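Local coordinates for venom allergen-like (VAL) 4 protein (Schistosoma mansoni, PDB 4P27), which binds lipids and is a probably secreted member of the SCP/TAPS (CAP) family that lacks the prototypical CAP motifs, at residues H15-V18 / R19-K23. Residues are numbered along the deposited sequence; the frame is centred on the assembly and turned at random.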
ATOM      1  N   HIS A  15      -2.226  -7.090   2.450  1.00 24.61           N
ATOM      2  CA  HIS A  15      -3.025  -5.838   2.407  1.00 26.80           C
ATOM      3  C   HIS A  15      -4.461  -6.022   2.915  1.00 28.67           C
ATOM      4  O   HIS A  15      -4.944  -5.232   3.725  1.00 29.98           O
ATOM      5  CB  HIS A  15      -3.104  -5.296   0.971  1.00 23.42           C
ATOM      6  CG  HIS A  15      -1.887  -4.564   0.547  1.00 24.64           C
ATOM      7  ND1 HIS A  15      -0.763  -5.215   0.083  1.00 28.03           N
ATOM      8  CD2 HIS A  15      -1.643  -3.229   0.396  1.00 26.68           C
ATOM      9  CE1 HIS A  15       0.151  -4.315  -0.273  1.00 29.18           C
ATOM     10  NE2 HIS A  15      -0.368  -3.104  -0.131  1.00 23.78           N
ATOM     11  N   LYS A  16      -5.121  -7.121   2.535  1.00 29.51           N
ATOM     12  CA  LYS A  16      -6.425  -7.449   3.121  1.00 29.89           C
ATOM     13  C   LYS A  16      -6.383  -7.539   4.621  1.00 28.10           C
ATOM     14  O   LYS A  16      -7.244  -7.009   5.286  1.00 33.03           O
ATOM     15  CB  LYS A  16      -7.019  -8.740   2.493  1.00 29.77           C
ATOM     16  CG  LYS A  16      -7.338  -8.464   1.064  1.00 36.19           C
ATOM     17  CD  LYS A  16      -8.373  -9.416   0.476  1.00 41.02           C
ATOM     18  CE  LYS A  16      -7.694 -10.677  -0.001  1.00 49.94           C
ATOM     19  NZ  LYS A  16      -8.751 -11.461  -0.729  1.00 57.64           N
ATOM     20  N   LYS A  17      -5.364  -8.196   5.162  1.00 29.26           N
ATOM     21  CA  LYS A  17      -5.262  -8.382   6.585  1.00 33.63           C
ATOM     22  C   LYS A  17      -5.012  -7.030   7.329  1.00 33.57           C
ATOM     23  O   LYS A  17      -5.583  -6.812   8.377  1.00 31.83           O
ATOM     24  CB  LYS A  17      -4.047  -9.259   6.928  1.00 36.40           C
ATOM     25  CG  LYS A  17      -4.178  -9.801   8.352  1.00 43.73           C
ATOM     26  CD  LYS A  17      -2.885  -9.711   9.096  1.00 54.25           C
ATOM     27  CE  LYS A  17      -3.085 -10.084  10.563  1.00 68.49           C
ATOM     28  NZ  LYS A  17      -1.982  -9.419  11.322  1.00 50.46           N
ATOM     29  N   VAL A  18      -4.056  -6.207   6.844  1.00 31.91           N
ATOM     30  CA  VAL A  18      -3.844  -4.844   7.420  1.00 30.40           C
ATOM     31  C   VAL A  18      -5.175  -4.033   7.512  1.00 24.63           C
ATOM     32  O   VAL A  18      -5.516  -3.445   8.517  1.00 26.68           O
ATOM     33  CB  VAL A  18      -2.831  -4.083   6.583  1.00 34.71           C
ATOM     34  CG1 VAL A  18      -2.734  -2.578   6.929  1.00 33.18           C
ATOM     35  CG2 VAL A  18      -1.493  -4.745   6.805  1.00 31.86           C
ATOM     36  N   ARG A  19      -5.949  -4.073   6.472  1.00 25.52           N
ATOM     37  CA  ARG A  19      -7.156  -3.281   6.392  1.00 26.96           C
ATOM     38  C   ARG A  19      -8.220  -3.862   7.332  1.00 34.66           C
ATOM     39  O   ARG A  19      -8.971  -3.112   7.957  1.00 28.90           O
ATOM     40  CB  ARG A  19      -7.665  -3.327   4.913  1.00 23.69           C
ATOM     41  CG  ARG A  19      -6.811  -2.323   4.080  1.00 23.71           C
ATOM     42  CD  ARG A  19      -7.067  -2.447   2.599  1.00 25.51           C
ATOM     43  NE  ARG A  19      -8.249  -1.696   2.121  1.00 24.63           N
ATOM     44  CZ  ARG A  19      -8.249  -0.395   1.834  1.00 26.83           C
ATOM     45  NH1 ARG A  19      -9.338   0.135   1.321  1.00 23.83           N
ATOM     46  NH2 ARG A  19      -7.127   0.354   1.939  1.00 23.04           N
ATOM     47  N   LYS A  20      -8.294  -5.209   7.406  1.00 32.02           N
ATOM     48  CA  LYS A  20      -9.180  -5.831   8.399  1.00 32.46           C
ATOM     49  C   LYS A  20      -8.745  -5.491   9.817  1.00 29.76           C
ATOM     50  O   LYS A  20      -9.573  -5.179  10.575  1.00 29.16           O
ATOM     51  CB  LYS A  20      -9.216  -7.374   8.256  1.00 33.89           C
ATOM     52  CG  LYS A  20     -10.335  -7.973   9.117  1.00 43.96           C
ATOM     53  CD  LYS A  20     -10.736  -9.373   8.672  1.00 51.28           C
ATOM     54  CE  LYS A  20     -11.473 -10.083   9.797  1.00 55.70           C
ATOM     55  NZ  LYS A  20     -12.005 -11.379   9.315  1.00 71.38           N
ATOM     56  N   ASP A  21      -7.455  -5.628  10.152  1.00 30.01           N
ATOM     57  CA  ASP A  21      -6.926  -5.246  11.414  1.00 29.63           C
ATOM     58  C   ASP A  21      -7.221  -3.793  11.828  1.00 37.09           C
ATOM     59  O   ASP A  21      -7.594  -3.566  12.996  1.00 34.41           O
ATOM     60  CB  ASP A  21      -5.453  -5.362  11.381  1.00 32.93           C
ATOM     61  CG  ASP A  21      -4.989  -6.798  11.509  1.00 40.74           C
ATOM     62  OD1 ASP A  21      -5.835  -7.647  11.714  1.00 38.54           O
ATOM     63  OD2 ASP A  21      -3.788  -7.041  11.407  1.00 36.20           O
ATOM     64  N   VAL A  22      -6.981  -2.812  10.921  1.00 31.67           N
ATOM     65  CA  VAL A  22      -7.216  -1.395  11.289  1.00 27.65           C
ATOM     66  C   VAL A  22      -8.716  -1.156  11.572  1.00 27.94           C
ATOM     67  O   VAL A  22      -9.026  -0.380  12.488  1.00 33.39           O
ATOM     68  CB  VAL A  22      -6.594  -0.372  10.267  1.00 28.38           C
ATOM     69  CG1 VAL A  22      -7.419  -0.221   9.006  1.00 22.59           C
ATOM     70  CG2 VAL A  22      -6.378   0.990  10.928  1.00 29.90           C
ATOM     71  N   LYS A  23      -9.638  -1.815  10.848  1.00 29.39           N
ATOM     72  CA  LYS A  23     -11.076  -1.764  11.241  1.00 32.70           C
ATOM     73  C   LYS A  23     -11.467  -2.370  12.601  1.00 37.41           C
ATOM     74  O   LYS A  23     -12.605  -2.204  13.015  1.00 36.59           O
ATOM     75  CB  LYS A  23     -11.951  -2.416  10.244  1.00 26.88           C
ATOM     76  CG  LYS A  23     -11.909  -1.677   8.971  1.00 36.12           C
ATOM     77  CD  LYS A  23     -13.075  -2.056   8.110  1.00 45.41           C
ATOM     78  CE  LYS A  23     -12.848  -3.438   7.606  1.00 48.90           C
ATOM     79  NZ  LYS A  23     -13.551  -3.616   6.311  1.00 60.76           N
TER
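K17 and D21 face the same side of helix 6-22 one turn apart, and their charged ends form an i to i+4 salt bridge. K17 NZ donates to D21 OD2 at 3.0 Å, reaching the syn lone pair of that oxygen. K17 starts with CG anti to its own N (chi1 -163°), and a bend at chi2 carries the chain outward and across to the carboxylate of D21, with K17 CE 3.2 Å from D21 OD2. The carboxylate turns its other oxygen, OD1, to R26, so one acid meets a cation through each oxygen.

Beneath the ion pair runs regular alpha-helical bonding: D21 N to K17 O is 2.8 Å and nearly straight at 174°, and V22 N to V18 O is 2.9 Å. R19 N likewise bonds to H15 O, and the first methylenes of R19 pass in front of that oxygen, R19 CG 3.5 Å from H15 O. Beyond it the chain bends at chi3 (84°), and the guanidinium donates to the backbone carbonyls of T37, M115 and W117. H15 packs against M88, W91 and M115; its ring is held at both nitrogens by hydrogen bonds, NE2 with Y140 OH and ND1 with I11 O. V18 touches L92 and M115.

The helix is thus two-sided here: H15, V18, R19 and V22 face the interior, against helices 84-93 and 110-115, strand 133-141 and loops, while K16, K17 and K20 are exposed. Because D21 is buried, its pairing with two cations probably offsets the cost of burying its charge and favours the ionised carboxylate.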